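Local coordinates for DUF115 domain-containing protein (PDB 5MU5), which is a Maf glycosyltransferase involved in bacterial flagella formation, where it probably attaches sugar to flagellin, at residues A[77-82]-A[207-212]; A[114-119]-A[608-613]; A[317-322]-A[346-351]; A[340-345]-A[359-364]; A[490-495]-A[502-507]. All coordinates share one frame; numbering follows the deposited sequence.

Contact 1 (A[77-82]-A[207-212]); sequences DHRISA and VDWTRL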
# COMPACT_ATOMS: atom_id res chain seq x y z
N ASP A 77 26.29 8.84 0.61
CA ASP A 77 26.35 7.45 0.12
C ASP A 77 25.67 6.47 1.07
O ASP A 77 25.10 5.48 0.64
CB ASP A 77 27.79 6.95 -0.06
CG ASP A 77 28.53 7.62 -1.22
OD1 ASP A 77 27.98 8.47 -1.96
OD2 ASP A 77 29.72 7.26 -1.38
N HIS A 78 25.76 6.75 2.37
CA HIS A 78 25.26 5.87 3.43
C HIS A 78 23.91 6.36 4.02
O HIS A 78 23.65 6.21 5.21
CB HIS A 78 26.33 5.80 4.53
CG HIS A 78 27.72 5.63 3.99
ND1 HIS A 78 28.13 4.48 3.34
CD2 HIS A 78 28.78 6.48 3.95
CE1 HIS A 78 29.38 4.63 2.94
NE2 HIS A 78 29.80 5.83 3.31
N ARG A 79 23.09 6.94 3.15
CA ARG A 79 21.83 7.56 3.51
C ARG A 79 20.81 7.37 2.40
O ARG A 79 21.17 7.24 1.23
CB ARG A 79 22.03 9.07 3.64
CG ARG A 79 22.99 9.51 4.73
CD ARG A 79 22.31 9.51 6.08
NE ARG A 79 23.20 9.99 7.11
CZ ARG A 79 22.83 10.25 8.36
NH1 ARG A 79 21.58 10.12 8.73
NH2 ARG A 79 23.71 10.68 9.23
N ILE A 80 19.54 7.38 2.77
CA ILE A 80 18.46 7.51 1.80
C ILE A 80 18.40 9.01 1.46
O ILE A 80 18.47 9.84 2.36
CB ILE A 80 17.11 7.07 2.40
CG1 ILE A 80 17.12 5.58 2.79
CG2 ILE A 80 15.96 7.35 1.46
CD1 ILE A 80 17.41 4.61 1.66
N SER A 81 18.31 9.33 0.17
CA SER A 81 18.11 10.71 -0.30
C SER A 81 16.89 10.77 -1.22
O SER A 81 17.02 10.72 -2.45
CB SER A 81 19.32 11.22 -1.08
OG SER A 81 20.48 11.15 -0.27
N ALA A 82 15.70 10.88 -0.61
CA ALA A 82 14.43 10.93 -1.35
C ALA A 82 13.91 12.36 -1.57
O ALA A 82 13.36 12.96 -0.65
CB ALA A 82 13.37 10.11 -0.62
N VAL A 207 11.40 8.79 5.47
CA VAL A 207 12.59 7.99 5.24
C VAL A 207 13.78 8.82 4.83
O VAL A 207 14.88 8.32 4.82
CB VAL A 207 12.39 6.89 4.17
CG1 VAL A 207 11.48 5.82 4.72
CG2 VAL A 207 11.88 7.47 2.84
N ASP A 208 13.57 10.08 4.46
CA ASP A 208 14.69 10.91 4.01
C ASP A 208 15.83 10.97 5.04
O ASP A 208 15.61 11.23 6.21
CB ASP A 208 14.24 12.32 3.66
CG ASP A 208 15.41 13.20 3.27
OD1 ASP A 208 16.03 12.95 2.22
OD2 ASP A 208 15.74 14.13 4.02
N TRP A 209 17.04 10.71 4.57
CA TRP A 209 18.27 10.82 5.36
C TRP A 209 18.38 9.73 6.41
O TRP A 209 19.11 9.87 7.40
CB TRP A 209 18.41 12.22 5.97
CG TRP A 209 19.84 12.69 6.14
CD1 TRP A 209 20.44 13.10 7.31
CD2 TRP A 209 20.84 12.81 5.12
NE1 TRP A 209 21.74 13.46 7.07
CE2 TRP A 209 22.01 13.29 5.73
CE3 TRP A 209 20.85 12.58 3.74
CZ2 TRP A 209 23.17 13.53 5.01
CZ3 TRP A 209 22.02 12.82 3.04
CH2 TRP A 209 23.15 13.28 3.66
N THR A 210 17.68 8.63 6.18
CA THR A 210 17.82 7.42 6.98
C THR A 210 19.28 6.94 6.88
O THR A 210 19.82 6.78 5.79
CB THR A 210 16.86 6.32 6.46
OG1 THR A 210 15.50 6.72 6.67
CG2 THR A 210 17.11 4.97 7.14
N ARG A 211 19.92 6.74 8.02
CA ARG A 211 21.26 6.20 8.09
C ARG A 211 21.21 4.70 7.81
O ARG A 211 20.42 3.97 8.42
CB ARG A 211 21.85 6.44 9.48
CG ARG A 211 23.33 6.07 9.63
CD ARG A 211 24.24 7.08 8.95
NE ARG A 211 25.65 6.82 9.26
CZ ARG A 211 26.30 7.28 10.33
NH1 ARG A 211 25.68 8.02 11.24
NH2 ARG A 211 27.59 6.98 10.50
N LEU A 212 22.06 4.26 6.89
CA LEU A 212 22.23 2.85 6.58
C LEU A 212 23.63 2.43 7.02
O LEU A 212 24.58 3.19 6.85
CB LEU A 212 22.10 2.66 5.08
CG LEU A 212 20.79 3.18 4.49
CD1 LEU A 212 20.87 3.10 2.98
CD2 LEU A 212 19.63 2.37 5.02
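A buried loop-to-strand contact, built on a cation-pi stack, joins R79 and its neighbours to W209 and the edge of the four-stranded parallel sheet in the Maf N-terminal domain. V207 to T210 form a type II beta turn leading into strand 211-214, an outermost strand of that sheet, and residues 77-82 run beside it, with a single bridge pairing R79 and R211. Three backbone bonds hold the two together; the straightest runs from L212 N to H78 O (3.0 Å, 174°). The guanidinium of R79 lies flat on the indole of W209, the planes only 8° apart. R79 CG rests over the W209 six-membered ring, 3.7 Å from its centre, and the bend at chi2 (-81°) sets CD over the same indole, with CZ above the five-membered ring. On the opposite face of the guanidinium R211 CD packs 3.5 Å from R79 CZ, so the cation is sandwiched. Two arginines this close would probably repel, but D142 forms salt bridges with both, and Q141 OE1 also accepts from R211 NH1. Replacing W209 by an alanine would probably leave one face of the R79 guanidinium without its aromatic cover and E118 O without its indole N-H donor. I80 CD1 packs on L212 CD1 at 4.0 Å. R79 NH1 donates in the guanidinium plane to W209 O at 2.8 Å.

Contact 2 (A[114-119]-A[608-613]); sequences QHPEES and YVKRVT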
# COMPACT_ATOMS: atom_id res chain seq x y z
N GLN A 114 21.77 20.60 -1.38
CA GLN A 114 21.36 19.35 -2.00
C GLN A 114 21.27 18.27 -0.92
O GLN A 114 20.32 17.52 -0.87
CB GLN A 114 22.38 18.93 -3.06
CG GLN A 114 21.89 17.77 -3.93
CD GLN A 114 23.00 17.05 -4.69
OE1 GLN A 114 24.13 17.52 -4.80
NE2 GLN A 114 22.67 15.88 -5.23
N HIS A 115 22.26 18.21 -0.05
CA HIS A 115 22.32 17.19 1.00
C HIS A 115 22.40 17.90 2.33
O HIS A 115 22.98 18.97 2.42
CB HIS A 115 23.55 16.28 0.82
CG HIS A 115 23.56 15.51 -0.47
ND1 HIS A 115 22.48 14.75 -0.89
CD2 HIS A 115 24.51 15.36 -1.42
CE1 HIS A 115 22.77 14.19 -2.05
NE2 HIS A 115 23.99 14.55 -2.40
N PRO A 116 21.83 17.30 3.38
CA PRO A 116 21.99 17.96 4.67
C PRO A 116 23.47 18.04 5.12
O PRO A 116 24.26 17.15 4.83
CB PRO A 116 21.21 17.04 5.62
CG PRO A 116 20.27 16.30 4.76
CD PRO A 116 21.02 16.08 3.49
N GLU A 117 23.82 19.12 5.81
CA GLU A 117 25.13 19.24 6.44
C GLU A 117 25.12 18.75 7.88
O GLU A 117 26.14 18.79 8.56
CB GLU A 117 25.63 20.69 6.41
CG GLU A 117 26.50 20.98 5.19
CD GLU A 117 26.88 22.45 5.08
OE1 GLU A 117 26.64 23.23 6.03
OE2 GLU A 117 27.44 22.83 4.03
N GLU A 118 23.98 18.26 8.34
CA GLU A 118 23.81 17.80 9.70
C GLU A 118 23.53 16.28 9.71
O GLU A 118 22.93 15.74 8.78
CB GLU A 118 22.66 18.57 10.37
CG GLU A 118 21.33 18.51 9.59
CD GLU A 118 20.15 19.18 10.30
OE1 GLU A 118 20.37 19.99 11.23
OE2 GLU A 118 18.99 18.88 9.91
N SER A 119 23.98 15.60 10.75
CA SER A 119 23.60 14.20 10.97
C SER A 119 22.19 14.24 11.53
O SER A 119 21.82 15.20 12.20
CB SER A 119 24.53 13.50 11.96
OG SER A 119 25.71 13.07 11.33
N TYR A 608 13.06 19.57 3.50
CA TYR A 608 13.70 20.88 3.37
C TYR A 608 14.32 21.45 4.65
O TYR A 608 15.35 22.13 4.56
CB TYR A 608 12.77 21.88 2.66
CG TYR A 608 12.58 21.52 1.19
CD1 TYR A 608 13.61 21.72 0.28
CD2 TYR A 608 11.38 20.98 0.71
CE1 TYR A 608 13.45 21.41 -1.07
CE2 TYR A 608 11.22 20.66 -0.62
CZ TYR A 608 12.25 20.88 -1.50
OH TYR A 608 12.13 20.57 -2.83
N VAL A 609 13.74 21.18 5.82
CA VAL A 609 14.34 21.71 7.06
C VAL A 609 15.75 21.19 7.34
O VAL A 609 16.56 21.91 7.93
CB VAL A 609 13.51 21.47 8.34
CG1 VAL A 609 12.26 22.28 8.32
CG2 VAL A 609 13.21 20.00 8.55
N LYS A 610 16.03 19.95 6.99
CA LYS A 610 17.37 19.40 7.14
C LYS A 610 18.40 20.05 6.20
O LYS A 610 19.57 19.90 6.40
CB LYS A 610 17.40 17.93 6.75
CG LYS A 610 16.61 16.98 7.59
CD LYS A 610 16.97 15.59 7.10
CE LYS A 610 15.92 14.59 7.51
NZ LYS A 610 14.74 14.68 6.62
N ARG A 611 17.93 20.72 5.16
CA ARG A 611 18.79 21.24 4.10
C ARG A 611 18.81 22.76 4.05
O ARG A 611 19.52 23.35 3.24
CB ARG A 611 18.30 20.68 2.76
CG ARG A 611 18.55 19.18 2.63
CD ARG A 611 17.91 18.61 1.37
NE ARG A 611 18.22 17.19 1.19
CZ ARG A 611 17.69 16.19 1.89
NH1 ARG A 611 16.80 16.41 2.86
NH2 ARG A 611 18.03 14.95 1.62
N VAL A 612 18.06 23.40 4.94
CA VAL A 612 18.01 24.85 4.92
C VAL A 612 19.32 25.48 5.41
O VAL A 612 19.88 25.06 6.41
CB VAL A 612 16.79 25.37 5.73
CG1 VAL A 612 17.02 25.22 7.22
CG2 VAL A 612 16.50 26.82 5.36
N THR A 613 19.81 26.48 4.67
CA THR A 613 20.97 27.28 5.09
C THR A 613 20.59 28.75 4.97
O THR A 613 19.75 29.11 4.13
CB THR A 613 22.23 27.05 4.23
OG1 THR A 613 21.93 27.31 2.85
CG2 THR A 613 22.71 25.62 4.39
O HOH W 1 21.78 20.94 6.40
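R611 NE donates to Q114 O at 3.0 Å (150°), the carbonyl oxygen lying at the edge of the guanidinium and in its plane. The same flat group takes P116 over one face, displaced toward the rim, with P116 CD 3.7 Å from R611 CZ. CG of R611 stands anti to the carbonyl carbon (chi1 -69°) and the chain runs extended to NE, which carries the group alongside the proline ring. P116 also lies beside K610, its CB 3.4 Å from K610 O. E118 crosses K610 at about a right angle, and its OE2 comes 3.3 Å from K610 CA. A water accepts from E117 N, but its link to K610 O is doubtful. D208 forms salt bridges with both K610 NZ and R611 NH1, and D606 brings a second carboxylate to K610 NZ. The loop of the N-terminal domain is thus joined to segment 608-613 of the helical bundle domain by one direct hydrogen bond and a proline face, while the shared D208, together with D606, probably offsets the two positive charges.

Contact 3 (A[317-322]-A[346-351]); sequences PDFQML and TLIGSN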
# COMPACT_ATOMS: atom_id res chain seq x y z
N PRO A 317 -23.81 -10.10 -21.84
CA PRO A 317 -23.23 -10.29 -20.52
C PRO A 317 -24.31 -10.53 -19.47
O PRO A 317 -25.37 -9.93 -19.52
CB PRO A 317 -22.56 -8.94 -20.20
CG PRO A 317 -22.46 -8.23 -21.48
CD PRO A 317 -23.48 -8.79 -22.42
N ASP A 318 -24.04 -11.41 -18.52
CA ASP A 318 -24.92 -11.61 -17.38
C ASP A 318 -24.56 -10.57 -16.34
O ASP A 318 -25.42 -9.97 -15.70
CB ASP A 318 -24.75 -13.02 -16.86
CG ASP A 318 -25.21 -14.09 -17.89
OD1 ASP A 318 -26.44 -14.20 -18.09
OD2 ASP A 318 -24.35 -14.82 -18.47
N PHE A 319 -23.26 -10.33 -16.20
CA PHE A 319 -22.77 -9.29 -15.30
C PHE A 319 -21.81 -8.38 -16.02
O PHE A 319 -21.04 -8.84 -16.86
CB PHE A 319 -22.10 -9.90 -14.07
CG PHE A 319 -23.04 -10.72 -13.25
CD1 PHE A 319 -24.05 -10.11 -12.53
CD2 PHE A 319 -22.94 -12.10 -13.22
CE1 PHE A 319 -24.94 -10.85 -11.77
CE2 PHE A 319 -23.82 -12.86 -12.47
CZ PHE A 319 -24.83 -12.22 -11.75
N GLN A 320 -21.92 -7.09 -15.72
CA GLN A 320 -20.99 -6.09 -16.21
C GLN A 320 -20.24 -5.53 -15.00
O GLN A 320 -20.85 -5.09 -14.02
CB GLN A 320 -21.74 -4.98 -16.97
CG GLN A 320 -20.89 -3.76 -17.34
CD GLN A 320 -19.85 -4.07 -18.40
OE1 GLN A 320 -20.08 -4.87 -19.31
NE2 GLN A 320 -18.69 -3.44 -18.29
N MET A 321 -18.91 -5.57 -15.07
CA MET A 321 -18.08 -5.15 -13.94
C MET A 321 -17.52 -3.76 -14.16
O MET A 321 -17.13 -3.39 -15.29
CB MET A 321 -16.92 -6.10 -13.73
CG MET A 321 -17.28 -7.56 -13.69
SD MET A 321 -18.30 -8.06 -12.31
CE MET A 321 -17.33 -7.40 -10.95
N LEU A 322 -17.50 -2.99 -13.08
CA LEU A 322 -16.89 -1.68 -13.09
C LEU A 322 -16.14 -1.47 -11.78
O LEU A 322 -16.72 -1.64 -10.70
CB LEU A 322 -17.93 -0.59 -13.27
CG LEU A 322 -17.37 0.80 -13.53
CD1 LEU A 322 -16.58 0.85 -14.83
CD2 LEU A 322 -18.50 1.83 -13.54
N THR A 346 -26.75 -7.25 -15.21
CA THR A 346 -26.65 -6.63 -13.89
C THR A 346 -25.26 -6.03 -13.80
O THR A 346 -24.28 -6.64 -14.24
CB THR A 346 -26.85 -7.69 -12.79
OG1 THR A 346 -28.22 -8.06 -12.77
CG2 THR A 346 -26.47 -7.18 -11.39
N LEU A 347 -25.16 -4.83 -13.26
CA LEU A 347 -23.88 -4.17 -13.04
C LEU A 347 -23.37 -4.52 -11.65
O LEU A 347 -24.09 -4.37 -10.67
CB LEU A 347 -24.05 -2.66 -13.20
CG LEU A 347 -22.90 -1.66 -12.99
CD1 LEU A 347 -22.55 -1.55 -11.52
CD2 LEU A 347 -21.67 -1.99 -13.79
N ILE A 348 -22.14 -5.03 -11.55
CA ILE A 348 -21.51 -5.24 -10.26
C ILE A 348 -20.38 -4.25 -10.22
O ILE A 348 -19.45 -4.35 -11.01
CB ILE A 348 -20.92 -6.64 -10.06
CG1 ILE A 348 -22.03 -7.69 -10.15
CG2 ILE A 348 -20.18 -6.72 -8.72
CD1 ILE A 348 -21.52 -9.11 -10.01
N GLY A 349 -20.47 -3.30 -9.31
CA GLY A 349 -19.48 -2.28 -9.21
C GLY A 349 -19.06 -1.99 -7.79
O GLY A 349 -19.73 -2.33 -6.82
N SER A 350 -17.90 -1.35 -7.70
CA SER A 350 -17.44 -0.78 -6.46
C SER A 350 -18.44 0.28 -5.98
O SER A 350 -19.06 0.98 -6.79
CB SER A 350 -16.07 -0.14 -6.69
OG SER A 350 -15.80 0.79 -5.68
N ASN A 351 -18.56 0.44 -4.67
CA ASN A 351 -19.44 1.46 -4.13
C ASN A 351 -19.05 2.88 -4.54
O ASN A 351 -19.86 3.80 -4.43
CB ASN A 351 -19.54 1.37 -2.61
CG ASN A 351 -18.20 1.50 -1.89
OD1 ASN A 351 -17.22 0.80 -2.20
ND2 ASN A 351 -18.17 2.38 -0.90
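F319 and M321 pack against T346 and I348 on one face of a parallel strand pair, part of a right-handed beta-alpha-beta unit in which helix 327-340 links strand 319-322 to strand 346-350. The strand axes pass 4.6 Å apart at 24°, and five backbone hydrogen bonds zip them together, from D318 O to S350 N. F319 places CG beside the backbone N (chi1 -62°), and its ring lies alongside T346, CD1 being 3.7 Å from T346 CB. T346 CG2 sits at the ring edge, in plane. I348 CD1 reaches the same F319 CD1 at 3.7 Å, approaching the ring obliquely. An alanine in place of F319 would probably open a gap beside I348 CD1 and T346 CB and leave these two without their aromatic neighbour. M321 folds back at both chi2 and chi3 (-53°), so that CE comes to I348 CG2 at 3.7 Å and SD to I348 CB at the same distance. The other face carries Q320, L322 and L347, with L322 CB 4.0 Å from L347 CD2. The amide of Q320 turns away, bent at chi2, to bond S302 OG and G304 O. G349 suits its place, since a side chain there would crowd L347 CD1. Close by, L347 CD2 stands 3.2 Å from the backbone oxygen Q320 O.

Contact 4 (A[340-345]-A[359-364]); sequences FGFGSA and DLFEDV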
# COMPACT_ATOMS: atom_id res chain seq x y z
N PHE A 340 -25.39 -0.09 -28.27
CA PHE A 340 -25.91 -1.46 -28.27
C PHE A 340 -26.97 -1.78 -27.23
O PHE A 340 -27.72 -2.74 -27.41
CB PHE A 340 -24.78 -2.45 -28.03
CG PHE A 340 -23.64 -2.32 -28.99
CD1 PHE A 340 -23.75 -2.81 -30.29
CD2 PHE A 340 -22.46 -1.72 -28.59
CE1 PHE A 340 -22.69 -2.69 -31.18
CE2 PHE A 340 -21.39 -1.59 -29.47
CZ PHE A 340 -21.51 -2.08 -30.77
N GLY A 341 -27.01 -1.02 -26.13
CA GLY A 341 -27.90 -1.34 -25.02
C GLY A 341 -27.30 -2.48 -24.22
O GLY A 341 -26.57 -3.29 -24.76
N PHE A 342 -27.61 -2.55 -22.93
CA PHE A 342 -27.05 -3.59 -22.06
C PHE A 342 -28.01 -4.72 -21.75
O PHE A 342 -27.65 -5.67 -21.05
CB PHE A 342 -26.50 -2.98 -20.77
CG PHE A 342 -25.10 -2.49 -20.89
CD1 PHE A 342 -24.04 -3.39 -20.79
CD2 PHE A 342 -24.82 -1.16 -21.12
CE1 PHE A 342 -22.74 -2.96 -20.91
CE2 PHE A 342 -23.51 -0.72 -21.24
CZ PHE A 342 -22.47 -1.62 -21.14
N GLY A 343 -29.23 -4.62 -22.26
CA GLY A 343 -30.21 -5.69 -22.09
C GLY A 343 -30.51 -5.98 -20.63
O GLY A 343 -30.78 -5.07 -19.85
N SER A 344 -30.44 -7.25 -20.27
CA SER A 344 -30.73 -7.69 -18.90
C SER A 344 -29.49 -7.78 -17.98
O SER A 344 -29.58 -8.35 -16.91
CB SER A 344 -31.35 -9.08 -18.97
OG SER A 344 -30.41 -9.96 -19.56
N ALA A 345 -28.35 -7.23 -18.40
CA ALA A 345 -27.12 -7.32 -17.60
C ALA A 345 -27.25 -6.61 -16.26
O ALA A 345 -27.80 -5.54 -16.17
CB ALA A 345 -25.93 -6.74 -18.38
N ASP A 359 -28.15 4.52 -13.72
CA ASP A 359 -29.11 4.84 -14.79
C ASP A 359 -28.98 3.97 -16.04
O ASP A 359 -29.95 3.72 -16.71
CB ASP A 359 -28.94 6.28 -15.27
CG ASP A 359 -29.04 7.32 -14.15
OD1 ASP A 359 -29.64 7.03 -13.09
OD2 ASP A 359 -28.51 8.43 -14.36
N LEU A 360 -27.78 3.50 -16.35
CA LEU A 360 -27.57 2.72 -17.56
C LEU A 360 -28.03 1.29 -17.44
O LEU A 360 -28.06 0.55 -18.42
CB LEU A 360 -26.08 2.70 -17.92
CG LEU A 360 -25.40 4.07 -17.96
CD1 LEU A 360 -23.90 3.88 -18.17
CD2 LEU A 360 -26.01 4.95 -19.04
N PHE A 361 -28.37 0.87 -16.22
CA PHE A 361 -28.69 -0.52 -15.96
C PHE A 361 -30.00 -0.70 -15.24
O PHE A 361 -30.29 -0.01 -14.29
CB PHE A 361 -27.62 -1.18 -15.10
CG PHE A 361 -26.34 -1.38 -15.82
CD1 PHE A 361 -25.38 -0.38 -15.83
CD2 PHE A 361 -26.09 -2.56 -16.48
CE1 PHE A 361 -24.20 -0.55 -16.50
CE2 PHE A 361 -24.90 -2.74 -17.15
CZ PHE A 361 -23.96 -1.73 -17.17
N GLU A 362 -30.75 -1.69 -15.69
CA GLU A 362 -31.92 -2.15 -14.98
C GLU A 362 -31.63 -2.37 -13.48
O GLU A 362 -32.40 -1.93 -12.63
CB GLU A 362 -32.42 -3.46 -15.62
CG GLU A 362 -33.17 -3.21 -16.93
CD GLU A 362 -33.33 -4.44 -17.80
OE1 GLU A 362 -33.00 -5.56 -17.34
OE2 GLU A 362 -33.81 -4.28 -18.95
N ASP A 363 -30.48 -2.98 -13.18
CA ASP A 363 -30.16 -3.43 -11.83
C ASP A 363 -28.66 -3.32 -11.47
O ASP A 363 -27.78 -3.60 -12.30
CB ASP A 363 -30.64 -4.87 -11.72
CG ASP A 363 -30.22 -5.52 -10.46
OD1 ASP A 363 -30.51 -5.01 -9.36
OD2 ASP A 363 -29.58 -6.59 -10.57
N VAL A 364 -28.39 -2.96 -10.23
CA VAL A 364 -27.05 -2.63 -9.76
C VAL A 364 -26.73 -3.29 -8.42
O VAL A 364 -27.50 -3.20 -7.49
CB VAL A 364 -26.90 -1.10 -9.61
CG1 VAL A 364 -25.49 -0.72 -9.16
CG2 VAL A 364 -27.20 -0.40 -10.93
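F342 and F361 meet where a type II' beta turn, F342 to A345, faces the stretch leading into strand 363-367, and no hydrogen bond joins the two segments directly. Within the turn A345 N donates to F342 O at 3.2 Å, and G343 takes the positive phi (59°) that favours glycine. The rings of F342 and F361 cross at an intermediate tilt, their planes 39° apart and centroids 4.8 Å from each other, neither stacked nor edge-to-face. F361 approaches one face of F342: its CZ stands over the ring centre, and its CE2 is 3.8 Å from F342 CG. The rim of F361 also meets the turn, since A345 O lies in the plane of the ring at its edge, 3.4 Å from F361 CD2. A345 CB adds a looser apolar touch to F361 CE2 at 4.3 Å. E362 extends beyond CG over the turn, its OE2 3.3 Å from G343 O; both atoms are acceptors, so this approach would probably be mildly repulsive, and E362 OE1 rests 3.5 Å from S344 CA. Beyond the two segments, helix 327-340 packs on F342 through L333, V336 and H337, and Q320 of strand 319-322 touches both rings. The contact thus joins the turn between helix 327-340 and strand 346-350, the last connection of a beta-alpha-beta unit, to the loop entering the adjacent parallel strand 363-367 of the MptE-like domain.

Contact 5 (A[490-495]-A[502-507]); sequences FNCSDG and RPLSSQ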
# COMPACT_ATOMS: atom_id res chain seq x y z
N PHE A 490 -9.16 -21.84 -16.43
CA PHE A 490 -8.57 -22.03 -17.74
C PHE A 490 -8.33 -20.69 -18.38
O PHE A 490 -9.13 -19.78 -18.23
CB PHE A 490 -9.48 -22.88 -18.59
CG PHE A 490 -9.75 -24.23 -18.00
CD1 PHE A 490 -10.83 -24.43 -17.16
CD2 PHE A 490 -8.88 -25.28 -18.23
CE1 PHE A 490 -11.06 -25.67 -16.59
CE2 PHE A 490 -9.10 -26.52 -17.67
CZ PHE A 490 -10.19 -26.71 -16.85
N ASN A 491 -7.20 -20.54 -19.05
CA ASN A 491 -6.91 -19.29 -19.73
C ASN A 491 -6.92 -19.59 -21.21
O ASN A 491 -6.07 -20.35 -21.67
CB ASN A 491 -5.56 -18.73 -19.30
CG ASN A 491 -5.30 -17.34 -19.88
OD1 ASN A 491 -6.16 -16.74 -20.55
ND2 ASN A 491 -4.10 -16.83 -19.61
N CYS A 492 -7.89 -19.03 -21.92
CA CYS A 492 -7.99 -19.16 -23.37
C CYS A 492 -7.38 -17.96 -24.11
O CYS A 492 -7.34 -17.95 -25.36
CB CYS A 492 -9.46 -19.34 -23.80
SG CYS A 492 -10.32 -20.75 -23.03
N SER A 493 -6.91 -16.97 -23.36
CA SER A 493 -6.34 -15.75 -23.93
C SER A 493 -4.94 -15.95 -24.49
O SER A 493 -4.13 -16.67 -23.92
CB SER A 493 -6.29 -14.66 -22.86
OG SER A 493 -7.53 -14.55 -22.20
N ASP A 494 -4.63 -15.29 -25.61
CA ASP A 494 -3.30 -15.38 -26.16
C ASP A 494 -2.45 -14.24 -25.61
O ASP A 494 -2.10 -13.31 -26.32
CB ASP A 494 -3.33 -15.36 -27.70
CG ASP A 494 -1.94 -15.70 -28.32
OD1 ASP A 494 -1.03 -16.22 -27.61
OD2 ASP A 494 -1.76 -15.44 -29.52
N GLY A 495 -2.12 -14.31 -24.32
CA GLY A 495 -1.33 -13.27 -23.66
C GLY A 495 -0.40 -13.91 -22.67
O GLY A 495 0.09 -15.01 -22.93
N ARG A 502 -4.79 -23.01 -16.26
CA ARG A 502 -4.25 -23.93 -17.25
C ARG A 502 -4.52 -23.35 -18.63
O ARG A 502 -5.62 -22.94 -18.92
CB ARG A 502 -4.86 -25.33 -17.14
CG ARG A 502 -4.03 -26.32 -16.33
CD ARG A 502 -4.33 -27.77 -16.72
NE ARG A 502 -5.73 -28.14 -16.48
CZ ARG A 502 -6.25 -28.44 -15.29
NH1 ARG A 502 -5.49 -28.44 -14.19
NH2 ARG A 502 -7.55 -28.75 -15.18
N PRO A 503 -3.51 -23.30 -19.48
CA PRO A 503 -3.74 -22.86 -20.85
C PRO A 503 -4.76 -23.75 -21.52
O PRO A 503 -4.75 -24.94 -21.30
CB PRO A 503 -2.38 -23.06 -21.51
CG PRO A 503 -1.40 -22.95 -20.39
CD PRO A 503 -2.08 -23.54 -19.21
N LEU A 504 -5.62 -23.20 -22.34
CA LEU A 504 -6.63 -23.98 -23.03
C LEU A 504 -7.03 -23.22 -24.26
O LEU A 504 -7.46 -22.09 -24.18
CB LEU A 504 -7.88 -24.17 -22.16
CG LEU A 504 -9.01 -24.97 -22.81
CD1 LEU A 504 -8.64 -26.44 -22.94
CD2 LEU A 504 -10.30 -24.87 -22.02
N SER A 505 -6.85 -23.85 -25.42
CA SER A 505 -7.33 -23.32 -26.68
C SER A 505 -8.85 -23.35 -26.61
O SER A 505 -9.43 -24.34 -26.17
CB SER A 505 -6.82 -24.19 -27.81
OG SER A 505 -7.55 -23.96 -28.98
N SER A 506 -9.50 -22.27 -27.02
CA SER A 506 -10.96 -22.20 -26.98
C SER A 506 -11.62 -23.26 -27.89
O SER A 506 -12.78 -23.59 -27.69
CB SER A 506 -11.46 -20.78 -27.31
OG SER A 506 -11.19 -20.46 -28.65
N GLN A 507 -10.87 -23.80 -28.86
CA GLN A 507 -11.36 -24.92 -29.65
C GLN A 507 -11.44 -26.22 -28.84
O GLN A 507 -12.13 -27.13 -29.23
CB GLN A 507 -10.48 -25.16 -30.86
CG GLN A 507 -10.41 -24.00 -31.82
CD GLN A 507 -9.76 -24.42 -33.13
OE1 GLN A 507 -10.33 -25.23 -33.87
NE2 GLN A 507 -8.57 -23.90 -33.41
O HOH W 2 -8.06 -19.62 -27.11
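Backbone hydrogen bonds set the frame between F490, N491 and R502 to L504, a short parallel pairing of two strands. N491 N donates to R502 O at 2.9 Å (166°), and L504 N returns the bond to N491 O at 3.0 Å. The carbonyl oxygens also receive CA-H contacts, the shortest from C492 CA to L504 O at 3.1 Å. A water extends the pairing past the strand ends, donating to C492 O and accepting from S506 N. N491 also uses its side chain: OD1 accepts from S493 N at 2.9 Å, an Asx turn that bends the chain as it leaves the strand. Apolar contacts gather around L504, whose CG stands anti to the backbone N (chi1 179°). Its CD2 reaches F490 CB at 4.0 Å and C492 SG at 4.2 Å. The remaining contact is between ring and cation. R502 lies alongside F490, pointing the same way, and its NH2 comes within 3.7 Å of F490 CE2, but the guanidinium is turned 75° from the ring plane, so the two are not stacked. F490 stacks instead with Y410 of strand 408-412. That strand is the next one in on the same sheet, with L504 touching Y410 and C492 touching F412. Strand 488-491 therefore lies between strand 408-412 and strand 502-503, the latter an outermost strand of the mixed ten-strand sheet.

Overall arrangement
From the N terminus, contact 1 closes a loop of 124 residues within the Maf N-terminal domain. Contact 2 opens inside that loop and closes near the C terminus, so the two cross; they also touch, through the salt bridges of D208, and together they tie the N-terminal sheet to the helical bundle. The long loop of contact 2 encloses contacts 3, 4 and 5. Contacts 3 and 4 cross, adjoin through neighbouring strands 346-350 and 363-367, and lie on the MptE-like side, about 46 and 54 Å from contact 1 between centres. Contact 5 follows in series, at an outer edge of the same sheet, its centre about 24 Å from that of contact 3.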